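Local coordinates for conserved domain protein (Bacillus anthracis, PDB 3FBQ) that is of unknown function but folds into antiparallel beta sheets and carries sequence families of the E-set clan, whose members have immunoglobulin-like beta domains, at residues P173-L178 and S227-K232; S148-I153 and K168-P173; N15-L20 and D208-G213; D50-S55 and T104-S109. All coordinates share one frame; numbering follows the deposited sequence.

Interaction 1: P173-L178 and S227-K232; sequences PVSFIL and SATFQK
With chi1 at 80°, Phe176 CG sits between its own backbone N and carbonyl carbon, whereas Phe230 CG lies anti to its carbonyl carbon (chi1 -49°); as a cross-strand pair, the two residues have their side chains on the same face of the sheet. The setting is an antiparallel pair of neighbouring strands in the eight-stranded sheet of the DUF5643 region. Phe176 and Phe230 form a hydrogen-bonded pair, Phe176 N reaching Phe230 O at 2.8 Å and Phe230 N reaching Phe176 O at 2.8 Å; Leu178 and Ala228 repeat the pattern two residues further along. The aromatic planes are close to parallel, 14° apart, yet slid so far that they barely overlap, with centroids 5.4 Å apart. Over one face of the Phe176 ring sits Phe230 CB, a CH-pi contact 3.9 Å from the ring centroid. Leu178 crosses Phe230 at about a right angle, and Val201 of strand 196-203 packs against Phe176, Leu178 and Phe230. On the other face Ile177 and Thr229 run side by side, Ile177 CG1 being 3.9 Å from Thr229 CG2, while Thr229 OG1 bonds to Asn214. Farther along the aromatic face, Leu178 CD1 meets Phe230 CE2 at 3.8 Å.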
# COMPACT_ATOMS: atom_id res chain seq x y z
N PRO A 173 24.07 -24.60 -0.22
CA PRO A 173 23.95 -25.93 0.34
C PRO A 173 22.52 -26.50 0.29
O PRO A 173 22.30 -27.74 0.46
CB PRO A 173 24.37 -25.72 1.79
CG PRO A 173 25.17 -24.52 1.75
CD PRO A 173 24.59 -23.64 0.76
N VAL A 174 21.59 -25.61 0.01
CA VAL A 174 20.20 -25.81 0.29
C VAL A 174 19.47 -25.78 -1.08
O VAL A 174 18.43 -26.41 -1.28
CB VAL A 174 19.78 -24.62 1.24
CG1 VAL A 174 19.05 -23.57 0.55
CG2 VAL A 174 19.04 -25.10 2.41
N SER A 175 20.06 -25.06 -2.05
CA SER A 175 19.39 -24.79 -3.32
C SER A 175 20.42 -24.35 -4.34
O SER A 175 21.60 -24.16 -4.02
CB SER A 175 18.30 -23.72 -3.12
OG SER A 175 18.91 -22.45 -2.86
N PHE A 176 19.98 -24.25 -5.59
CA PHE A 176 20.85 -23.74 -6.67
C PHE A 176 20.10 -22.89 -7.66
O PHE A 176 18.93 -23.13 -7.89
CB PHE A 176 21.64 -24.87 -7.36
CG PHE A 176 20.85 -25.64 -8.38
CD1 PHE A 176 20.36 -26.91 -8.08
CD2 PHE A 176 20.62 -25.14 -9.64
CE1 PHE A 176 19.66 -27.68 -9.02
CE2 PHE A 176 19.89 -25.87 -10.56
CZ PHE A 176 19.44 -27.16 -10.26
N ILE A 177 20.76 -21.94 -8.31
CA ILE A 177 20.07 -20.94 -9.20
C ILE A 177 20.51 -20.94 -10.65
O ILE A 177 21.69 -20.90 -10.93
CB ILE A 177 20.28 -19.51 -8.69
CG1 ILE A 177 19.84 -19.38 -7.22
CG2 ILE A 177 19.56 -18.52 -9.58
CD1 ILE A 177 20.31 -18.12 -6.61
N LEU A 178 19.58 -20.99 -11.57
CA LEU A 178 19.94 -20.79 -13.00
C LEU A 178 19.58 -19.39 -13.53
O LEU A 178 18.40 -19.01 -13.57
CB LEU A 178 19.31 -21.86 -13.90
CG LEU A 178 19.70 -23.31 -13.57
CD1 LEU A 178 18.97 -24.24 -14.48
CD2 LEU A 178 21.19 -23.63 -13.57
N SER A 227 15.55 -15.66 -13.75
CA SER A 227 16.30 -16.66 -13.00
C SER A 227 15.36 -17.55 -12.22
O SER A 227 14.22 -17.14 -11.89
CB SER A 227 17.28 -15.99 -12.07
OG SER A 227 16.65 -15.71 -10.86
N ALA A 228 15.77 -18.78 -11.92
CA ALA A 228 14.88 -19.65 -11.14
C ALA A 228 15.66 -20.37 -10.10
O ALA A 228 16.90 -20.55 -10.21
CB ALA A 228 14.25 -20.61 -12.01
N THR A 229 14.97 -20.83 -9.07
CA THR A 229 15.72 -21.54 -8.04
C THR A 229 15.27 -22.97 -7.95
O THR A 229 14.09 -23.24 -8.08
CB THR A 229 15.62 -20.82 -6.71
OG1 THR A 229 15.78 -19.43 -6.99
CG2 THR A 229 16.76 -21.30 -5.71
N PHE A 230 16.22 -23.87 -7.78
CA PHE A 230 15.88 -25.27 -7.74
C PHE A 230 16.56 -25.97 -6.57
O PHE A 230 17.47 -25.41 -5.91
CB PHE A 230 16.30 -25.98 -9.01
CG PHE A 230 15.88 -25.29 -10.30
CD1 PHE A 230 14.88 -25.88 -11.14
CD2 PHE A 230 16.53 -24.14 -10.74
CE1 PHE A 230 14.53 -25.33 -12.37
CE2 PHE A 230 16.18 -23.51 -11.97
CZ PHE A 230 15.17 -24.12 -12.80
N GLN A 231 16.05 -27.18 -6.32
CA GLN A 231 16.40 -28.08 -5.23
C GLN A 231 17.88 -28.25 -5.00
O GLN A 231 18.66 -28.13 -5.95
CB GLN A 231 15.84 -29.47 -5.54
CG GLN A 231 14.32 -29.54 -5.55
CD GLN A 231 13.86 -30.95 -5.77
OE1 GLN A 231 13.10 -31.24 -6.68
NE2 GLN A 231 14.37 -31.86 -4.97
N LYS A 232 18.26 -28.55 -3.75
CA LYS A 232 19.60 -29.04 -3.44
C LYS A 232 20.05 -29.88 -4.63
O LYS A 232 19.49 -30.94 -4.88
CB LYS A 232 19.58 -29.92 -2.20
CG LYS A 232 20.72 -29.65 -1.31
CD LYS A 232 21.12 -30.85 -0.54
CE LYS A 232 22.45 -30.67 0.16
NZ LYS A 232 23.68 -30.43 -0.70

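Interaction 2: S148-I153 and K168-P173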
# COMPACT_ATOMS: atom_id res chain seq x y z
N SER A 148 27.45 -19.13 -1.72
CA SER A 148 27.25 -20.00 -2.86
C SER A 148 28.39 -19.94 -3.89
O SER A 148 29.00 -18.88 -4.09
CB SER A 148 25.98 -19.61 -3.52
OG SER A 148 26.16 -18.29 -3.91
N LYS A 149 28.63 -21.09 -4.54
CA LYS A 149 29.56 -21.22 -5.66
C LYS A 149 28.88 -20.86 -6.96
O LYS A 149 27.99 -21.61 -7.43
CB LYS A 149 30.05 -22.66 -5.77
CG LYS A 149 31.54 -22.80 -5.47
CD LYS A 149 32.25 -23.83 -6.36
CE LYS A 149 33.00 -23.19 -7.51
NZ LYS A 149 32.08 -22.87 -8.65
N GLU A 150 29.28 -19.73 -7.54
CA GLU A 150 28.76 -19.36 -8.86
C GLU A 150 29.80 -19.46 -9.91
O GLU A 150 30.90 -18.96 -9.73
CB GLU A 150 28.30 -17.95 -8.95
CG GLU A 150 27.95 -17.27 -7.73
CD GLU A 150 27.95 -15.78 -8.02
OE1 GLU A 150 27.12 -15.30 -8.83
OE2 GLU A 150 28.83 -15.08 -7.47
N ARG A 151 29.43 -20.08 -11.02
CA ARG A 151 30.24 -20.14 -12.22
C ARG A 151 29.50 -19.38 -13.30
O ARG A 151 28.25 -19.44 -13.39
CB ARG A 151 30.42 -21.58 -12.64
CG ARG A 151 31.70 -21.80 -13.42
CD ARG A 151 32.07 -23.26 -13.45
NE ARG A 151 31.15 -24.02 -14.32
CZ ARG A 151 31.37 -24.27 -15.62
NH1 ARG A 151 32.48 -23.85 -16.22
NH2 ARG A 151 30.46 -24.96 -16.32
N THR A 152 30.24 -18.65 -14.13
CA THR A 152 29.58 -18.07 -15.30
C THR A 152 29.65 -19.01 -16.50
O THR A 152 30.72 -19.44 -16.88
CB THR A 152 30.08 -16.65 -15.63
OG1 THR A 152 30.59 -16.66 -16.97
CG2 THR A 152 31.19 -16.24 -14.66
N ILE A 153 28.48 -19.33 -17.04
CA ILE A 153 28.32 -20.32 -18.11
C ILE A 153 27.67 -19.73 -19.39
O ILE A 153 27.08 -18.65 -19.39
CB ILE A 153 27.45 -21.51 -17.65
CG1 ILE A 153 25.97 -21.10 -17.55
CG2 ILE A 153 27.98 -22.05 -16.39
CD1 ILE A 153 25.14 -21.81 -16.50
N LYS A 168 24.40 -18.00 -15.96
CA LYS A 168 25.10 -18.25 -14.73
C LYS A 168 24.51 -19.39 -13.96
O LYS A 168 23.32 -19.68 -14.09
CB LYS A 168 25.04 -17.00 -13.87
CG LYS A 168 26.31 -16.84 -13.10
CD LYS A 168 26.12 -16.00 -11.86
CE LYS A 168 25.81 -14.52 -12.19
NZ LYS A 168 26.68 -14.06 -13.31
N VAL A 169 25.31 -20.02 -13.12
CA VAL A 169 24.75 -21.02 -12.25
C VAL A 169 25.27 -20.74 -10.83
O VAL A 169 26.40 -20.27 -10.70
CB VAL A 169 25.11 -22.46 -12.75
CG1 VAL A 169 26.63 -22.70 -12.74
CG2 VAL A 169 24.35 -23.54 -11.97
N ALA A 170 24.46 -20.97 -9.78
CA ALA A 170 24.93 -20.72 -8.42
C ALA A 170 24.42 -21.74 -7.40
O ALA A 170 23.25 -21.97 -7.31
CB ALA A 170 24.61 -19.28 -7.99
N MET A 171 25.30 -22.32 -6.59
CA MET A 171 24.95 -23.51 -5.83
C MET A 171 25.18 -23.26 -4.34
O MET A 171 26.31 -23.11 -3.93
CB MET A 171 25.73 -24.72 -6.38
CG MET A 171 25.68 -24.86 -7.99
SD MET A 171 27.08 -25.83 -8.79
CE MET A 171 28.40 -24.62 -9.07
N SER A 172 24.10 -23.16 -3.56
CA SER A 172 24.19 -23.09 -2.11
C SER A 172 24.02 -24.47 -1.54
O SER A 172 23.83 -25.42 -2.26
CB SER A 172 23.08 -22.23 -1.51
OG SER A 172 21.81 -22.89 -1.52
N PRO A 173 24.07 -24.60 -0.22
CA PRO A 173 23.95 -25.93 0.34
C PRO A 173 22.52 -26.50 0.29
O PRO A 173 22.30 -27.74 0.46
CB PRO A 173 24.37 -25.72 1.79
CG PRO A 173 25.17 -24.52 1.75
CD PRO A 173 24.59 -23.64 0.76
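Lys149 with Met171 and Arg151 with Val169 are the two antiparallel hydrogen-bonded pairs here, and their four backbone bonds fix the register. Lys149 N reaches Met171 O at 3.1 Å and Met171 N reaches Lys149 O at 2.9 Å; the Arg151 and Val169 bonds are of similar length. CA-H...O contacts fill the steps between, as where Ala170 CA approaches Lys149 O at 3.3 Å. Apolar packing is modest. Ile153 crosses Val169 at about a right angle, with CD1 of Ile153 3.8 Å from CB of Val169, and Glu150 CG lies 3.9 Å from Ala170 CB. Met171 lies alongside Lys149, pointing the same way, and bends at chi3 (-87°), which places CE 3.5 Å from Lys149 O. Among the charged groups, Glu150 crosses Lys168 obliquely, but Glu150 OE1 is 4.7 Å from Lys168 NZ, a separation at which any attraction would be long-range, not a salt bridge. Ser148 OG has a hydrogen bond with Lys111 NZ, outside the two segments. Val169 and Met171 also pack on Leu178 and Phe176 of the next strand, 175-184. The whole is a beta hairpin of strands 149-157 and 162-171 forming one margin of the eight-stranded antiparallel sheet, 149-157 being an outermost strand within the chain.

Interaction 3: N15-L20 and D208-G213; sequences NGRTGL and DYSGEG
Arg17 and Thr18 both meet Ser210, which follows Tyr209 in the strand and carries the contact. Ser210 OG donates a hydrogen bond to Thr18 O at 3.2 Å, from well above the carbonyl plane, 62° out of it. The backbone of Ser210 faces the guanidinium of Arg17: Ser210 CA stands 3.8 Å above that plane, over its centre. Arg17 CG is anti to the backbone N (chi1 176°), and bends at chi2 and chi3 place CD and NE near the serine, Arg17 CD lying 3.8 Å from Ser210 CB. At Gly211 the carbonyl O is at the guanidinium edge, near its plane, 3.9 Å from Arg17 NE. Glu212 finishes the contact through CB, which is 4.3 Å from Leu20 CD1, while its OE1 turns to Tyr21 OH in a hydrogen bond. Behind the contact, Ser210 N is itself hydrogen-bonded to Gln231 OE1. Residues 17-20, in the loop between helices 9-12 and 24-27, run at 88° to residues 209-212 of strand 208-218, which pairs on its two sides with strands 224-231 and 196-203 of the eight-stranded sheet.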
# COMPACT_ATOMS: atom_id res chain seq x y z
N ASN A 15 3.84 -26.97 -1.71
CA ASN A 15 2.67 -27.84 -2.15
C ASN A 15 2.40 -27.77 -3.69
O ASN A 15 2.81 -26.80 -4.29
CB ASN A 15 1.36 -27.34 -1.44
CG ASN A 15 1.55 -27.04 0.08
OD1 ASN A 15 1.44 -25.86 0.55
ND2 ASN A 15 1.84 -28.11 0.87
N GLY A 16 1.78 -28.77 -4.37
CA GLY A 16 1.85 -30.23 -4.12
C GLY A 16 2.94 -30.87 -4.99
O GLY A 16 3.39 -32.02 -4.72
N ARG A 17 3.38 -30.17 -6.07
CA ARG A 17 4.79 -30.30 -6.58
C ARG A 17 5.69 -29.62 -5.53
O ARG A 17 5.44 -28.45 -5.14
CB ARG A 17 5.01 -29.73 -8.02
CG ARG A 17 6.51 -29.75 -8.58
CD ARG A 17 7.30 -28.36 -8.40
NE ARG A 17 7.99 -27.76 -9.59
CZ ARG A 17 8.40 -28.38 -10.72
NH1 ARG A 17 8.25 -29.73 -10.92
NH2 ARG A 17 8.99 -27.64 -11.66
N THR A 18 6.72 -30.36 -5.11
CA THR A 18 7.33 -30.29 -3.78
C THR A 18 8.85 -30.61 -3.86
O THR A 18 9.29 -31.38 -4.76
CB THR A 18 6.57 -31.28 -2.78
OG1 THR A 18 6.22 -30.61 -1.55
CG2 THR A 18 7.37 -32.63 -2.54
N GLY A 19 9.63 -30.00 -2.94
CA GLY A 19 11.07 -30.21 -2.84
C GLY A 19 11.92 -28.96 -2.54
O GLY A 19 12.83 -29.04 -1.71
N LEU A 20 11.63 -27.83 -3.19
CA LEU A 20 12.53 -26.70 -3.12
C LEU A 20 12.86 -26.28 -1.68
O LEU A 20 14.07 -26.19 -1.30
CB LEU A 20 12.03 -25.52 -3.94
CG LEU A 20 13.05 -24.47 -4.48
CD1 LEU A 20 12.52 -23.08 -4.36
CD2 LEU A 20 14.44 -24.46 -3.87
N ASP A 208 15.25 -35.12 -11.35
CA ASP A 208 14.53 -33.94 -11.77
C ASP A 208 14.66 -32.91 -10.65
O ASP A 208 14.85 -33.27 -9.48
CB ASP A 208 13.09 -34.29 -12.00
CG ASP A 208 12.53 -33.64 -13.27
OD1 ASP A 208 12.00 -32.45 -13.26
OD2 ASP A 208 12.60 -34.37 -14.29
N TYR A 209 14.57 -31.63 -10.99
CA TYR A 209 14.61 -30.61 -10.00
C TYR A 209 13.37 -29.72 -10.08
O TYR A 209 13.08 -29.10 -11.14
CB TYR A 209 15.92 -29.82 -10.12
CG TYR A 209 17.08 -30.72 -9.80
CD1 TYR A 209 17.68 -31.52 -10.80
CD2 TYR A 209 17.55 -30.84 -8.48
CE1 TYR A 209 18.73 -32.38 -10.49
CE2 TYR A 209 18.58 -31.72 -8.17
CZ TYR A 209 19.17 -32.46 -9.18
OH TYR A 209 20.21 -33.31 -8.87
N SER A 210 12.63 -29.73 -8.97
CA SER A 210 11.65 -28.69 -8.64
C SER A 210 12.35 -27.36 -8.41
O SER A 210 13.46 -27.29 -7.83
CB SER A 210 10.85 -29.04 -7.37
OG SER A 210 9.88 -30.07 -7.62
N GLY A 211 11.66 -26.31 -8.86
CA GLY A 211 12.19 -24.97 -8.90
C GLY A 211 11.07 -23.98 -9.02
O GLY A 211 9.95 -24.36 -9.22
N GLU A 212 11.41 -22.70 -8.96
CA GLU A 212 10.44 -21.63 -8.93
C GLU A 212 11.06 -20.37 -9.47
O GLU A 212 12.06 -19.95 -8.94
CB GLU A 212 10.13 -21.36 -7.46
CG GLU A 212 8.71 -21.07 -7.19
CD GLU A 212 8.31 -21.52 -5.81
OE1 GLU A 212 8.66 -20.81 -4.80
OE2 GLU A 212 7.66 -22.62 -5.75
N GLY A 213 10.48 -19.73 -10.47
CA GLY A 213 10.99 -18.45 -10.97
C GLY A 213 11.25 -17.46 -9.83
O GLY A 213 10.67 -17.62 -8.76

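Interaction 4: D50-S55 and T104-S109; sequences DGRTLS and TTHHDS
Arg52 meets the backbone of residues 106-108 with its guanidinium, and the first shell is made of carbonyls and one ring. NH1 and NH2 of Arg52 both donate end-on to Asp108 O, at 2.8 Å and 2.9 Å, so two bonds grip that single oxygen. NH2 also donates to His106 O at 2.6 Å, coming from above that carbonyl plane, although both oxygens lie close to the plane of the guanidinium itself. One face of the guanidinium rests on the His106 ring, centres 4.2 Å apart and planes at 28°, with Arg52 NH2 offset toward the ring's rim. This stack and the bonds in its plane should together limit rotation of the buried group.

Farther out, Arg52 CG is anti to the backbone N (chi1 171°), and Arg52 CD rests 3.6 Å from Thr105 CG2. NE of Arg52 bonds to Tyr179 OH of strand 175-184, and His106 NE2 to Asn110 O, so both flat groups have a further hold. The strands themselves pair next to this: Leu54 N reaches Thr104 O at 2.8 Å and the reverse bond matches it, whereas His106 N to Arg52 O is weak at 3.5 Å. Thr104 also packs on His136 of the second subunit. The arrangement is an antiparallel pair of neighbouring strands, 53-62 and 97-106, in a five-stranded sheet, with a buried arginine binding the carbonyls of His106, at the end of the second strand, and of Asp108 just after it.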
# COMPACT_ATOMS: atom_id res chain seq x y z
N ASP A 50 19.94 -16.20 -0.09
CA ASP A 50 20.68 -16.87 -1.17
C ASP A 50 21.97 -16.11 -1.37
O ASP A 50 22.86 -16.62 -1.97
CB ASP A 50 19.91 -16.65 -2.52
CG ASP A 50 19.36 -17.90 -3.10
OD1 ASP A 50 19.86 -18.96 -2.72
OD2 ASP A 50 18.47 -17.87 -4.00
N GLY A 51 22.02 -14.84 -0.99
CA GLY A 51 22.87 -13.93 -1.75
C GLY A 51 22.08 -13.31 -2.89
O GLY A 51 22.31 -12.13 -3.29
N ARG A 52 21.13 -14.07 -3.43
CA ARG A 52 20.36 -13.56 -4.54
C ARG A 52 19.00 -13.19 -4.05
O ARG A 52 18.47 -12.14 -4.40
CB ARG A 52 20.24 -14.57 -5.69
CG ARG A 52 19.25 -14.19 -6.82
CD ARG A 52 19.41 -12.76 -7.46
NE ARG A 52 20.80 -12.48 -7.81
CZ ARG A 52 21.27 -11.30 -8.24
NH1 ARG A 52 22.54 -11.16 -8.51
NH2 ARG A 52 20.48 -10.26 -8.42
N THR A 53 18.39 -14.10 -3.27
CA THR A 53 17.02 -13.93 -2.87
C THR A 53 16.88 -14.05 -1.33
O THR A 53 17.68 -14.75 -0.67
CB THR A 53 15.97 -14.70 -3.79
OG1 THR A 53 14.99 -15.30 -2.97
CG2 THR A 53 16.53 -15.77 -4.68
N LEU A 54 15.95 -13.30 -0.74
CA LEU A 54 15.79 -13.30 0.70
C LEU A 54 14.41 -13.85 0.98
O LEU A 54 13.44 -13.42 0.36
CB LEU A 54 15.90 -11.89 1.21
CG LEU A 54 15.33 -11.65 2.60
CD1 LEU A 54 16.28 -12.07 3.75
CD2 LEU A 54 14.93 -10.15 2.70
N SER A 55 14.33 -14.86 1.83
CA SER A 55 13.07 -15.49 2.05
C SER A 55 12.86 -15.44 3.51
O SER A 55 13.80 -15.60 4.32
CB SER A 55 12.95 -16.92 1.51
OG SER A 55 13.86 -17.15 0.43
N THR A 104 11.97 -11.97 -1.58
CA THR A 104 12.36 -10.88 -2.49
C THR A 104 13.69 -11.15 -3.23
O THR A 104 14.65 -11.64 -2.64
CB THR A 104 12.38 -9.56 -1.74
OG1 THR A 104 11.18 -9.46 -0.99
CG2 THR A 104 12.47 -8.38 -2.70
N THR A 105 13.73 -10.86 -4.52
CA THR A 105 14.91 -11.07 -5.32
C THR A 105 15.43 -9.72 -5.81
O THR A 105 14.70 -8.99 -6.50
CB THR A 105 14.58 -12.02 -6.50
OG1 THR A 105 14.11 -13.23 -5.91
CG2 THR A 105 15.80 -12.39 -7.26
N HIS A 106 16.66 -9.38 -5.48
CA HIS A 106 17.21 -8.15 -5.96
C HIS A 106 17.87 -8.39 -7.37
O HIS A 106 18.10 -9.56 -7.74
CB HIS A 106 18.17 -7.61 -4.93
CG HIS A 106 19.52 -8.25 -5.01
ND1 HIS A 106 19.89 -9.30 -4.20
CD2 HIS A 106 20.58 -7.99 -5.80
CE1 HIS A 106 21.13 -9.66 -4.49
NE2 HIS A 106 21.57 -8.87 -5.45
N HIS A 107 18.10 -7.35 -8.18
CA HIS A 107 18.75 -7.47 -9.51
C HIS A 107 20.00 -6.59 -9.60
O HIS A 107 20.34 -5.99 -10.61
CB HIS A 107 17.79 -7.18 -10.65
CG HIS A 107 16.52 -7.94 -10.53
ND1 HIS A 107 15.27 -7.33 -10.59
CD2 HIS A 107 16.29 -9.25 -10.28
CE1 HIS A 107 14.34 -8.25 -10.42
NE2 HIS A 107 14.93 -9.42 -10.21
N ASP A 108 20.66 -6.50 -8.47
CA ASP A 108 21.99 -6.03 -8.42
C ASP A 108 22.79 -7.15 -9.12
O ASP A 108 22.61 -8.35 -8.84
CB ASP A 108 22.31 -5.85 -6.95
CG ASP A 108 23.72 -5.45 -6.71
OD1 ASP A 108 24.47 -5.24 -7.71
OD2 ASP A 108 24.07 -5.36 -5.48
N SER A 109 23.62 -6.76 -10.09
CA SER A 109 24.58 -7.65 -10.76
C SER A 109 25.30 -8.68 -9.88
O SER A 109 25.29 -9.85 -10.18
CB SER A 109 25.63 -6.82 -11.43
OG SER A 109 25.96 -7.47 -12.59

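In the fold
Interactions 1, 2 and 3 all reach the eight-stranded sheet, whereas interaction 4 lies at the end of two strands of the five-stranded one. Interaction 2 and interaction 1 adjoin, their centres 9 Å apart: strands 162-171 and 175-184 are neighbours, and Ile177 N probably bonds to Ala170 O. On the other side, strands 224-231 and 208-218 are neighbours, joining interaction 1 to interaction 3, centres 10 Å apart. Interaction 4 touches interaction 1 through Asp50 and Arg52 against Ile177, so the turn before strand 53-62 packs on the eight-stranded sheet. Along the chain, interactions 4, 2 and 1 follow in series; interaction 3 spans interactions 4 and 2 and alternates with interaction 1, tying the N-terminal loop to the later sheet.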